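PDB 5L9G: periplasmic binding protein from Agrobacterium tumefaciens str. B6, which binds the opine mannopine and probably delivers it to an ABC transporter for uptake into the cell. Local coordinates for residues A[158-163]-A[246-251]; A[33-38]-A[280-285]; A[196-201]-A[339-344]; A[178-183]-A[187-192]; A[210-215]-A[231-236]. All coordinates share one frame; numbering follows the deposited sequence.

Interaction 1 of 5, residues A[158-163]-A[246-251]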
# COMPACT_ATOMS: atom_id res chain seq x y z
N GLN A 158 11.02 1.58 -0.64
CA GLN A 158 10.66 0.47 -1.53
C GLN A 158 10.07 1.08 -2.82
O GLN A 158 9.56 2.21 -2.76
CB GLN A 158 9.73 -0.54 -0.86
CG GLN A 158 10.41 -1.26 0.29
CD GLN A 158 9.51 -2.30 0.89
OE1 GLN A 158 9.08 -2.21 2.05
NE2 GLN A 158 9.21 -3.30 0.09
N PRO A 159 10.17 0.40 -3.98
CA PRO A 159 9.86 1.07 -5.26
C PRO A 159 8.42 1.15 -5.76
O PRO A 159 8.19 1.96 -6.65
CB PRO A 159 10.70 0.29 -6.28
CG PRO A 159 10.77 -1.07 -5.73
CD PRO A 159 10.84 -0.91 -4.22
N ILE A 160 7.48 0.31 -5.27
CA ILE A 160 6.09 0.35 -5.78
C ILE A 160 5.46 1.74 -5.57
O ILE A 160 5.37 2.21 -4.44
CB ILE A 160 5.20 -0.81 -5.28
CG1 ILE A 160 5.77 -2.17 -5.79
CG2 ILE A 160 3.73 -0.61 -5.75
CD1 ILE A 160 5.25 -3.42 -5.05
N GLY A 161 5.09 2.38 -6.67
CA GLY A 161 4.52 3.73 -6.65
C GLY A 161 5.57 4.80 -6.87
O GLY A 161 5.25 5.88 -7.39
N MET A 162 6.84 4.51 -6.53
CA MET A 162 7.97 5.46 -6.67
C MET A 162 8.50 5.53 -8.11
O MET A 162 8.76 6.64 -8.60
CB MET A 162 9.09 5.14 -5.67
CG MET A 162 8.60 4.96 -4.22
SD MET A 162 7.85 6.48 -3.54
CE MET A 162 6.22 5.92 -3.17
N ILE A 163 8.66 4.37 -8.78
CA ILE A 163 9.11 4.32 -10.18
C ILE A 163 8.05 5.01 -11.06
O ILE A 163 8.40 5.83 -11.92
CB ILE A 163 9.36 2.85 -10.66
CG1 ILE A 163 10.35 2.08 -9.73
CG2 ILE A 163 9.79 2.79 -12.14
CD1 ILE A 163 11.81 2.60 -9.62
N ASP A 246 -2.74 12.33 -9.57
CA ASP A 246 -1.54 11.52 -9.85
C ASP A 246 -1.26 10.44 -8.80
O ASP A 246 -0.15 9.89 -8.76
CB ASP A 246 -0.28 12.40 -10.05
CG ASP A 246 -0.17 13.04 -11.41
OD1 ASP A 246 -0.89 12.60 -12.34
OD2 ASP A 246 0.67 13.95 -11.55
N ALA A 247 -2.24 10.14 -7.93
CA ALA A 247 -2.02 9.09 -6.94
C ALA A 247 -2.17 7.70 -7.60
O ALA A 247 -2.82 7.55 -8.64
CB ALA A 247 -3.00 9.23 -5.78
N GLN A 248 -1.54 6.69 -7.01
CA GLN A 248 -1.64 5.32 -7.49
C GLN A 248 -2.68 4.61 -6.63
O GLN A 248 -2.57 4.61 -5.40
CB GLN A 248 -0.29 4.61 -7.38
CG GLN A 248 -0.33 3.15 -7.89
CD GLN A 248 1.00 2.49 -7.71
OE1 GLN A 248 1.78 2.43 -8.64
NE2 GLN A 248 1.39 2.13 -6.53
N LEU A 249 -3.68 4.00 -7.29
CA LEU A 249 -4.73 3.25 -6.60
C LEU A 249 -4.20 1.83 -6.38
O LEU A 249 -3.96 1.10 -7.35
CB LEU A 249 -6.03 3.27 -7.46
CG LEU A 249 -7.23 2.43 -6.99
CD1 LEU A 249 -7.67 2.83 -5.60
CD2 LEU A 249 -8.40 2.59 -7.95
N GLY A 250 -3.94 1.52 -5.12
CA GLY A 250 -3.39 0.22 -4.74
C GLY A 250 -4.42 -0.71 -4.16
O GLY A 250 -5.54 -0.29 -3.84
N THR A 251 -4.01 -1.97 -3.99
CA THR A 251 -4.81 -3.01 -3.38
C THR A 251 -3.94 -3.77 -2.38
O THR A 251 -2.85 -4.23 -2.73
CB THR A 251 -5.42 -3.95 -4.44
OG1 THR A 251 -6.18 -3.18 -5.37
CG2 THR A 251 -6.32 -5.03 -3.84
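G161 and Q248 come closest in the backbone, their CA atoms 6.4 Å apart, where the loop leading into helix 162-169 passes strand 240-256. G161 has a positive phi of 95°, a conformation easily taken by a residue without CB, and it stands at the N-cap position. The turn is closed behind it by P159 O, which accepts from both M162 N at 2.9 Å and I163 N at 3.3 Å. The contact itself is made by one long side chain from the strand. Q248 has CG anti to its own backbone N (chi1 -180°) and runs on fully extended through chi2, which carries its amide straight off the strand to the G161 backbone. There Q248 CD lies 3.9 Å from G161 CA, and no hydrogen bond crosses between the two segments. Beside G161, the CG2 branch of I160 flanks the same amide group, while its CG1 branch leads off in another direction. The burial is small, 100 Å² in all, but all three residues are buried. The I160 side chain also comes within about 4 Å of a bound calcium ion. Around the contact, I160 packs on W327 of helix 324-343 and Q248 on E164 of helix 162-169, whose carboxylate also bonds to G161 N. Q248 pairs through its backbone with T123 of strand 115-128, and A247 and L249 pair with Y320 of strand 320-321.

Interaction 2 of 5, residues A[33-38]-A[280-285]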
# COMPACT_ATOMS: atom_id res chain seq x y z
N GLN A 33 -2.50 -1.35 10.88
CA GLN A 33 -2.56 -2.64 11.59
C GLN A 33 -3.63 -2.59 12.66
O GLN A 33 -4.36 -3.58 12.83
CB GLN A 33 -1.21 -3.03 12.17
CG GLN A 33 -1.24 -4.44 12.82
CD GLN A 33 0.01 -5.23 12.58
OE1 GLN A 33 0.76 -4.96 11.62
NE2 GLN A 33 0.26 -6.22 13.43
N GLU A 34 -3.75 -1.45 13.36
CA GLU A 34 -4.76 -1.24 14.38
C GLU A 34 -6.18 -1.34 13.80
O GLU A 34 -7.04 -1.98 14.40
CB GLU A 34 -4.53 0.08 15.14
CG GLU A 34 -3.29 0.00 16.01
CD GLU A 34 -2.76 1.30 16.61
OE1 GLU A 34 -3.50 2.31 16.61
OE2 GLU A 34 -1.62 1.29 17.12
N ALA A 35 -6.39 -0.77 12.61
CA ALA A 35 -7.69 -0.83 11.92
C ALA A 35 -8.04 -2.28 11.56
O ALA A 35 -9.17 -2.71 11.80
CB ALA A 35 -7.66 0.03 10.68
N GLN A 36 -7.07 -3.04 11.02
CA GLN A 36 -7.29 -4.45 10.66
C GLN A 36 -7.59 -5.26 11.92
O GLN A 36 -8.52 -6.05 11.93
CB GLN A 36 -6.07 -5.02 9.94
CG GLN A 36 -5.85 -4.45 8.57
CD GLN A 36 -4.50 -4.87 8.07
OE1 GLN A 36 -4.35 -5.93 7.48
NE2 GLN A 36 -3.49 -4.05 8.33
N ASP A 37 -6.82 -5.04 13.00
CA ASP A 37 -7.04 -5.77 14.24
C ASP A 37 -8.43 -5.52 14.82
O ASP A 37 -9.12 -6.48 15.19
CB ASP A 37 -5.95 -5.46 15.27
CG ASP A 37 -6.00 -6.36 16.48
OD1 ASP A 37 -6.07 -7.60 16.30
OD2 ASP A 37 -6.05 -5.84 17.60
N LYS A 38 -8.88 -4.25 14.83
CA LYS A 38 -10.18 -3.89 15.40
C LYS A 38 -11.37 -4.35 14.57
O LYS A 38 -12.32 -4.90 15.13
CB LYS A 38 -10.27 -2.38 15.67
CG LYS A 38 -11.47 -1.96 16.50
CD LYS A 38 -11.50 -0.45 16.76
CE LYS A 38 -12.65 -0.06 17.67
NZ LYS A 38 -12.41 -0.45 19.09
N LYS A 280 -17.05 -4.03 6.48
CA LYS A 280 -17.82 -2.79 6.66
C LYS A 280 -17.21 -1.85 7.73
O LYS A 280 -17.35 -0.63 7.60
CB LYS A 280 -19.31 -3.09 6.99
CG LYS A 280 -19.56 -3.60 8.42
CD LYS A 280 -21.03 -3.90 8.73
CE LYS A 280 -21.34 -3.70 10.20
NZ LYS A 280 -20.57 -4.61 11.09
N ASP A 281 -16.54 -2.42 8.76
CA ASP A 281 -15.94 -1.66 9.87
C ASP A 281 -14.50 -1.21 9.63
O ASP A 281 -13.99 -0.40 10.41
CB ASP A 281 -16.01 -2.47 11.17
CG ASP A 281 -17.43 -2.72 11.61
OD1 ASP A 281 -18.22 -1.75 11.66
OD2 ASP A 281 -17.76 -3.89 11.91
N LEU A 282 -13.85 -1.73 8.58
CA LEU A 282 -12.46 -1.38 8.28
C LEU A 282 -12.18 0.14 8.23
O LEU A 282 -11.17 0.56 8.81
CB LEU A 282 -12.00 -2.09 6.99
CG LEU A 282 -10.50 -2.18 6.76
CD1 LEU A 282 -9.76 -2.78 7.98
CD2 LEU A 282 -10.20 -2.96 5.46
N PRO A 283 -13.06 1.00 7.63
CA PRO A 283 -12.75 2.44 7.61
C PRO A 283 -13.36 3.27 8.74
O PRO A 283 -13.42 4.49 8.62
CB PRO A 283 -13.31 2.89 6.25
CG PRO A 283 -14.27 1.82 5.82
CD PRO A 283 -14.28 0.72 6.85
N ASN A 284 -13.81 2.63 9.85
CA ASN A 284 -14.48 3.33 10.96
C ASN A 284 -13.71 4.55 11.47
O ASN A 284 -14.31 5.61 11.70
CB ASN A 284 -14.86 2.39 12.08
CG ASN A 284 -16.08 1.57 11.73
OD1 ASN A 284 -16.66 1.71 10.64
ND2 ASN A 284 -16.48 0.66 12.62
N SER A 285 -12.40 4.43 11.59
CA SER A 285 -11.58 5.59 11.98
C SER A 285 -10.48 5.82 10.96
O SER A 285 -10.24 6.97 10.56
CB SER A 285 -11.02 5.41 13.39
OG SER A 285 -10.40 4.14 13.53
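L282 reaches from a loop to A35 and Q36 on helix 30-48, the helix of a beta-alpha-beta crossover between the parallel strands 23-27 and 52-56. Its CD1 methyl does the touching: it lies 3.9 Å from A35 O and 4.0 Å from Q36 CA, so it rests largely on helix backbone. The A35 methyl faces the loop in return, with CB 4.0 Å from L282 O. Having CG anti to the backbone N (chi1 -162°) swings the L282 isobutyl group over to the helix, and L40, one turn further along, adds to its packing. Q36 offers only its base, because its amide belongs to a different network: NE2 bonds to S27 OG and to W32 O. The Q36 side chain is about 6 Å from bound mannopine, which places the contact near the ligand. On the loop side, L282 sits inside a type I turn from D281 to N284, closed by N284 N to D281 O at 3.1 Å. The D281 carboxylate uses both oxygens: OD1 braces the turn from within by taking N284 ND2 on the anti side at 3.1 Å, and OD2 links it to the preceding residue through a salt bridge from K280 NZ, on the syn side at 3.0 Å.

Interaction 3 of 5, residues A[196-201]-A[339-344]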
# COMPACT_ATOMS: atom_id res chain seq x y z
N GLU A 196 17.88 12.48 -10.25
CA GLU A 196 17.86 13.94 -10.31
C GLU A 196 17.22 14.53 -9.03
O GLU A 196 17.71 15.54 -8.50
CB GLU A 196 17.07 14.38 -11.56
CG GLU A 196 17.08 15.86 -11.87
CD GLU A 196 16.08 16.21 -12.96
OE1 GLU A 196 16.38 15.97 -14.15
OE2 GLU A 196 14.96 16.67 -12.61
N LEU A 197 16.13 13.91 -8.55
CA LEU A 197 15.42 14.38 -7.36
C LEU A 197 16.14 14.02 -6.06
O LEU A 197 16.07 14.80 -5.10
CB LEU A 197 13.98 13.83 -7.34
CG LEU A 197 13.06 14.34 -6.19
CD1 LEU A 197 12.69 15.83 -6.37
CD2 LEU A 197 11.81 13.48 -6.05
N ALA A 198 16.81 12.84 -6.02
CA ALA A 198 17.47 12.28 -4.84
C ALA A 198 18.22 13.30 -3.92
O ALA A 198 17.99 13.21 -2.71
CB ALA A 198 18.39 11.13 -5.23
N PRO A 199 19.00 14.31 -4.40
CA PRO A 199 19.63 15.25 -3.45
C PRO A 199 18.65 16.08 -2.61
O PRO A 199 19.04 16.56 -1.54
CB PRO A 199 20.50 16.13 -4.34
CG PRO A 199 20.72 15.33 -5.58
CD PRO A 199 19.43 14.61 -5.78
N SER A 200 17.39 16.23 -3.07
CA SER A 200 16.35 16.96 -2.35
C SER A 200 15.51 16.05 -1.46
O SER A 200 14.58 16.54 -0.79
CB SER A 200 15.46 17.73 -3.32
OG SER A 200 16.23 18.71 -3.99
N VAL A 201 15.83 14.73 -1.45
CA VAL A 201 15.12 13.75 -0.62
C VAL A 201 15.82 13.68 0.73
O VAL A 201 16.91 13.10 0.82
CB VAL A 201 14.96 12.36 -1.30
CG1 VAL A 201 14.19 11.39 -0.39
CG2 VAL A 201 14.27 12.49 -2.66
N ASP A 339 17.41 0.89 -5.06
CA ASP A 339 18.41 0.78 -3.98
C ASP A 339 19.58 1.73 -4.31
O ASP A 339 20.03 2.45 -3.44
CB ASP A 339 18.96 -0.66 -3.85
CG ASP A 339 18.14 -1.67 -3.06
OD1 ASP A 339 17.13 -1.26 -2.43
OD2 ASP A 339 18.50 -2.88 -3.08
N ASN A 340 20.03 1.74 -5.58
CA ASN A 340 21.14 2.58 -6.02
C ASN A 340 20.82 4.07 -5.99
O ASN A 340 21.68 4.86 -5.60
CB ASN A 340 21.65 2.15 -7.38
CG ASN A 340 22.60 0.99 -7.24
OD1 ASN A 340 22.19 -0.18 -7.20
ND2 ASN A 340 23.86 1.30 -7.00
N VAL A 341 19.59 4.46 -6.35
CA VAL A 341 19.13 5.85 -6.26
C VAL A 341 19.26 6.35 -4.80
O VAL A 341 19.78 7.44 -4.58
CB VAL A 341 17.69 6.01 -6.82
CG1 VAL A 341 17.08 7.36 -6.42
CG2 VAL A 341 17.67 5.85 -8.34
N ARG A 342 18.79 5.56 -3.83
CA ARG A 342 18.81 5.99 -2.43
C ARG A 342 20.21 5.93 -1.83
O ARG A 342 20.52 6.70 -0.92
CB ARG A 342 17.83 5.17 -1.57
CG ARG A 342 16.44 5.02 -2.19
CD ARG A 342 15.48 4.35 -1.23
NE ARG A 342 16.06 3.17 -0.57
CZ ARG A 342 16.05 1.95 -1.09
NH1 ARG A 342 15.49 1.72 -2.27
NH2 ARG A 342 16.59 0.94 -0.42
N LEU A 343 21.05 5.01 -2.35
CA LEU A 343 22.43 4.80 -1.91
C LEU A 343 23.34 5.85 -2.57
O LEU A 343 24.49 6.00 -2.16
CB LEU A 343 22.88 3.38 -2.33
CG LEU A 343 23.39 2.41 -1.25
CD1 LEU A 343 22.26 1.98 -0.30
CD2 LEU A 343 23.98 1.18 -1.90
N SER A 344 22.83 6.59 -3.60
CA SER A 344 23.62 7.62 -4.28
C SER A 344 23.86 8.83 -3.37
O SER A 344 24.90 9.49 -3.50
CB SER A 344 22.96 8.05 -5.59
OG SER A 344 21.85 8.91 -5.43
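A198 is touched by two residues of the C-terminal segment 339-344, V341 and S344, and by nothing else of it. Following that segment from its start, D339 comes first and turns its carboxylate toward a partner one helix turn ahead. V341 supplies the first contact. Its CG1 branch stands anti to the backbone N (chi1 166°) and lies 4.2 Å from A198 CB, while the carbonyl oxygen of V341 comes to 4.0 Å from that methyl. R342 then reaches back to D339 in a salt bridge, with R342 NH2 3.0 Å from D339 OD1. The guanidinium approaches this oxygen on the anti side, 33° out of the carboxylate plane, and NH1 adds a weak bond to the same atom. S344 supplies the second contact: OG is 4.1 Å from A198 CB. The hydroxyl turns back to the carbonyl three residues earlier, donating to V341 O at 2.7 Å. V341 O thus takes one short hydroxyl bond and one weak backbone bond, the latter from S344 N. Across the contact, A198 begins the 3-10 segment 198-200 after helix 184-197, and its CB points toward 339-344; V201 N bonds to A198 O at 2.9 Å. V341 also packs on I191, L194 and T195 of helix 184-197 and on W204 of strand 201-205. The arrangement is that of a C-terminal helix laid over a helix and strand edge of an alpha/beta domain, joined here through the single A198 methyl, which meets one valine branch, a carbonyl and a hydroxyl, with 75 Å² buried.

Interaction 4 of 5, residues A[178-183]-A[187-192]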
# COMPACT_ATOMS: atom_id res chain seq x y z
N TYR A 178 2.35 2.51 -17.55
CA TYR A 178 2.95 1.20 -17.74
C TYR A 178 3.32 0.90 -19.18
O TYR A 178 4.17 0.04 -19.40
CB TYR A 178 2.09 0.12 -17.12
CG TYR A 178 2.02 0.27 -15.61
CD1 TYR A 178 3.12 -0.04 -14.81
CD2 TYR A 178 0.88 0.79 -14.99
CE1 TYR A 178 3.05 0.10 -13.41
CE2 TYR A 178 0.80 0.90 -13.60
CZ TYR A 178 1.89 0.55 -12.82
OH TYR A 178 1.82 0.67 -11.45
N GLU A 179 2.77 1.67 -20.14
CA GLU A 179 3.17 1.57 -21.54
C GLU A 179 4.57 2.20 -21.63
O GLU A 179 5.45 1.65 -22.27
CB GLU A 179 2.18 2.32 -22.43
CG GLU A 179 0.88 1.57 -22.68
CD GLU A 179 -0.07 2.26 -23.64
OE1 GLU A 179 0.39 2.74 -24.70
OE2 GLU A 179 -1.28 2.32 -23.32
N PHE A 180 4.78 3.33 -20.92
CA PHE A 180 6.06 4.04 -20.85
C PHE A 180 7.12 3.16 -20.19
O PHE A 180 8.24 3.07 -20.70
CB PHE A 180 5.92 5.37 -20.08
CG PHE A 180 7.20 6.15 -19.92
CD1 PHE A 180 7.73 6.87 -20.98
CD2 PHE A 180 7.90 6.14 -18.71
CE1 PHE A 180 8.92 7.58 -20.84
CE2 PHE A 180 9.09 6.85 -18.57
CZ PHE A 180 9.60 7.57 -19.64
N LEU A 181 6.76 2.49 -19.06
CA LEU A 181 7.66 1.61 -18.32
C LEU A 181 7.82 0.21 -18.96
O LEU A 181 8.59 -0.60 -18.44
CB LEU A 181 7.19 1.48 -16.86
CG LEU A 181 7.26 2.74 -15.98
CD1 LEU A 181 6.66 2.46 -14.62
CD2 LEU A 181 8.69 3.28 -15.85
N SER A 182 7.08 -0.07 -20.07
CA SER A 182 7.15 -1.36 -20.76
C SER A 182 8.48 -1.54 -21.53
O SER A 182 8.86 -2.67 -21.84
CB SER A 182 5.95 -1.54 -21.70
OG SER A 182 6.09 -0.84 -22.93
N THR A 183 9.17 -0.42 -21.83
CA THR A 183 10.45 -0.42 -22.55
C THR A 183 11.64 -0.15 -21.61
O THR A 183 11.45 0.43 -20.53
CB THR A 183 10.46 0.61 -23.72
OG1 THR A 183 10.57 1.93 -23.19
CG2 THR A 183 9.25 0.50 -24.65
N ARG A 187 12.11 2.81 -18.55
CA ARG A 187 12.54 2.35 -17.22
C ARG A 187 13.81 3.08 -16.77
O ARG A 187 13.87 3.50 -15.63
CB ARG A 187 12.75 0.83 -17.23
CG ARG A 187 11.45 0.06 -16.99
CD ARG A 187 11.63 -1.43 -16.73
NE ARG A 187 12.48 -2.09 -17.72
CZ ARG A 187 12.08 -2.56 -18.90
NH1 ARG A 187 10.81 -2.43 -19.27
NH2 ARG A 187 12.94 -3.15 -19.72
N LYS A 188 14.76 3.30 -17.68
CA LYS A 188 16.00 4.01 -17.41
C LYS A 188 15.77 5.51 -17.17
O LYS A 188 16.40 6.09 -16.28
CB LYS A 188 17.03 3.79 -18.53
CG LYS A 188 17.72 2.43 -18.44
CD LYS A 188 18.86 2.30 -19.45
CE LYS A 188 19.73 1.11 -19.13
NZ LYS A 188 20.99 1.10 -19.92
N ALA A 189 14.86 6.13 -17.96
CA ALA A 189 14.53 7.55 -17.83
C ALA A 189 13.87 7.83 -16.46
O ALA A 189 14.12 8.86 -15.85
CB ALA A 189 13.61 7.98 -18.96
N ALA A 190 13.02 6.89 -16.00
CA ALA A 190 12.31 7.00 -14.72
C ALA A 190 13.32 6.97 -13.57
O ALA A 190 13.25 7.80 -12.66
CB ALA A 190 11.30 5.87 -14.60
N ILE A 191 14.33 6.08 -13.65
CA ILE A 191 15.41 5.98 -12.66
C ILE A 191 16.29 7.24 -12.70
O ILE A 191 16.66 7.75 -11.63
CB ILE A 191 16.17 4.64 -12.82
CG1 ILE A 191 15.35 3.48 -12.20
CG2 ILE A 191 17.62 4.67 -12.26
CD1 ILE A 191 15.18 3.47 -10.64
N ALA A 192 16.55 7.79 -13.92
CA ALA A 192 17.32 9.02 -14.10
C ALA A 192 16.60 10.21 -13.43
O ALA A 192 17.26 11.05 -12.81
CB ALA A 192 17.54 9.30 -15.58
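R187 grips the turn before its own helix, and three hydrogen bonds make up the polar part of this contact. R187 NH1 donates to L181 O at 3.0 Å, with an angle of 148° at the hydrogen, and more weakly to S182 O at 3.2 Å; both carbonyls lie near the edge of the guanidinium. The third bond is backbone to backbone, R187 N to T183 O at 3.2 Å. That same T183 O also stands over one face of the guanidinium, 3.2 Å above its plane, at too poor an angle to be a partner of NH1. The bend at chi3 (-50°) folds the arginine chain back over the turn, and its CG passes 3.3 Å from L181 O on the way. A likely effect is that the positive group offsets the partial negative charge of carbonyls gathered where helix 177-180 ends. Apolar packing lies beyond. L181 CD2 is 3.9 Å from A190 CB, and F180 CZ is 4.1 Å from A189 CB, the methyl lying obliquely to the ring. L181 continues this packing onto I163 and F326, while R187 rests on H330 and W333 of helix 324-343. Local side-chain bonds complete the account: S182 OG donates to E179 O at 2.7 Å, and T183 caps the next helix, its OG1 bonded to G186 N. This is a tight connection between consecutive helices, 177-180 and 184-197, made by a type I turn from F180 to T183 whose last residue is the N-cap of helix 184-197.

Interaction 5 of 5, residues A[210-215]-A[231-236]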
# COMPACT_ATOMS: atom_id res chain seq x y z
N GLN A 210 6.11 5.84 10.49
CA GLN A 210 7.23 6.78 10.40
C GLN A 210 6.83 7.96 9.49
O GLN A 210 7.08 9.10 9.84
CB GLN A 210 8.49 6.09 9.85
CG GLN A 210 9.70 7.02 9.82
CD GLN A 210 10.81 6.51 8.95
OE1 GLN A 210 10.73 5.41 8.40
NE2 GLN A 210 11.91 7.24 8.88
N ALA A 211 6.18 7.67 8.36
CA ALA A 211 5.73 8.72 7.42
C ALA A 211 4.75 9.66 8.13
O ALA A 211 4.91 10.89 8.06
CB ALA A 211 5.03 8.08 6.23
N ALA A 212 3.77 9.09 8.86
CA ALA A 212 2.79 9.87 9.62
C ALA A 212 3.53 10.76 10.66
O ALA A 212 3.15 11.93 10.84
CB ALA A 212 1.81 8.93 10.32
N GLN A 213 4.58 10.23 11.32
CA GLN A 213 5.33 11.00 12.31
C GLN A 213 6.08 12.17 11.67
O GLN A 213 6.07 13.28 12.21
CB GLN A 213 6.29 10.09 13.13
CG GLN A 213 6.81 10.73 14.42
CD GLN A 213 5.67 11.15 15.32
OE1 GLN A 213 4.83 10.35 15.72
NE2 GLN A 213 5.62 12.42 15.66
N LEU A 214 6.70 11.94 10.49
CA LEU A 214 7.40 13.00 9.74
C LEU A 214 6.41 14.15 9.45
O LEU A 214 6.77 15.31 9.62
CB LEU A 214 7.90 12.46 8.40
CG LEU A 214 9.12 11.53 8.49
CD1 LEU A 214 9.35 10.88 7.11
CD2 LEU A 214 10.38 12.29 8.94
N ILE A 215 5.18 13.80 9.08
CA ILE A 215 4.08 14.74 8.77
C ILE A 215 3.66 15.50 10.05
O ILE A 215 3.64 16.72 10.06
CB ILE A 215 2.89 13.99 8.10
CG1 ILE A 215 3.33 13.45 6.71
CG2 ILE A 215 1.66 14.92 7.98
CD1 ILE A 215 2.36 12.47 6.06
N GLN A 231 -4.04 11.09 6.28
CA GLN A 231 -5.26 11.56 6.93
C GLN A 231 -5.18 11.41 8.47
O GLN A 231 -5.59 12.31 9.20
CB GLN A 231 -6.52 10.87 6.34
CG GLN A 231 -7.83 11.47 6.93
CD GLN A 231 -8.00 12.97 6.67
OE1 GLN A 231 -8.14 13.79 7.58
NE2 GLN A 231 -7.96 13.37 5.42
N GLY A 232 -4.61 10.29 8.93
CA GLY A 232 -4.40 10.03 10.36
C GLY A 232 -3.50 11.08 11.00
O GLY A 232 -3.80 11.56 12.10
N ALA A 233 -2.43 11.51 10.30
CA ALA A 233 -1.53 12.55 10.81
C ALA A 233 -2.27 13.91 10.90
O ALA A 233 -2.18 14.59 11.91
CB ALA A 233 -0.30 12.67 9.93
N ILE A 234 -3.05 14.25 9.85
CA ILE A 234 -3.85 15.49 9.82
C ILE A 234 -4.88 15.46 10.97
O ILE A 234 -5.05 16.47 11.67
CB ILE A 234 -4.51 15.67 8.42
CG1 ILE A 234 -3.40 15.91 7.35
CG2 ILE A 234 -5.55 16.84 8.44
CD1 ILE A 234 -3.89 15.86 5.87
N ASN A 235 -5.55 14.30 11.18
CA ASN A 235 -6.52 14.15 12.28
C ASN A 235 -5.83 14.40 13.64
O ASN A 235 -6.44 14.97 14.56
CB ASN A 235 -7.13 12.74 12.28
CG ASN A 235 -8.13 12.50 11.17
OD1 ASN A 235 -8.55 11.37 10.92
ND2 ASN A 235 -8.50 13.54 10.44
N ASP A 236 -4.56 14.03 13.73
CA ASP A 236 -3.72 14.21 14.93
C ASP A 236 -3.12 15.63 15.06
O ASP A 236 -2.32 15.88 15.97
CB ASP A 236 -2.62 13.13 14.97
CG ASP A 236 -3.14 11.74 15.28
OD1 ASP A 236 -4.29 11.63 15.78
OD2 ASP A 236 -2.40 10.77 15.02
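N235 N donates to Q231 O at 2.8 Å, the shortest sound polar bond here, and it belongs to the helix turn that presents A233 to A212 and I215. A second bond, D236 N to G232 O at 3.1 Å, continues that turn to the point where the chain leaves helical angles. No hydrogen bond crosses to the other helix; the approach is made by one methyl group. A233 CB lies 3.6 Å from A212 O, 3.6 Å from I215 CG2 and 4.3 Å from A212 CB, so it meets a carbonyl, a branch tip and another methyl at once. With side chains this small, the A212 and A233 CA atoms come within 5.2 Å. I215 takes part through CG2, which stands anti to its backbone N, whereas CG1 lies anti to the carbonyl carbon (chi1 -66°) and leads elsewhere. Helix 208-216 is the crossover of a beta-alpha-beta unit from strand 201-205 to strand 222-226, both of which run parallel to strand 153-156. Helix 227-235 follows directly on strand 222-226. I215 and A211 pack on I223 and T225 of that strand, and A233 also touches A238. The A212 side chain is about 4 Å from a bound calcium ion.

Starting from the N terminus, residues 33-38 open the widest of the loops, closed by interaction 2 at 280-285. Within it, 158-163 opens interaction 1, closed at 246-251. Interaction 4 is the short local closure from 178-183 to 187-192, nested in both, and it touches interaction 1 where I163 meets L181 and I191. Interaction 3 opens at 196-201 and closes only at 339-344, so it crosses interactions 1 and 2; its V341 touches I191 of interaction 4. Interaction 5, at 210-215 and 231-236, is nested inside 1, 2 and 3. Interaction 2 joins helix 30-48 to loop 280-285, 1 the 158-163 turn to strand 240-256, 3 helix 324-343 to the end of helix 184-197, 5 helices 208-216 and 227-235.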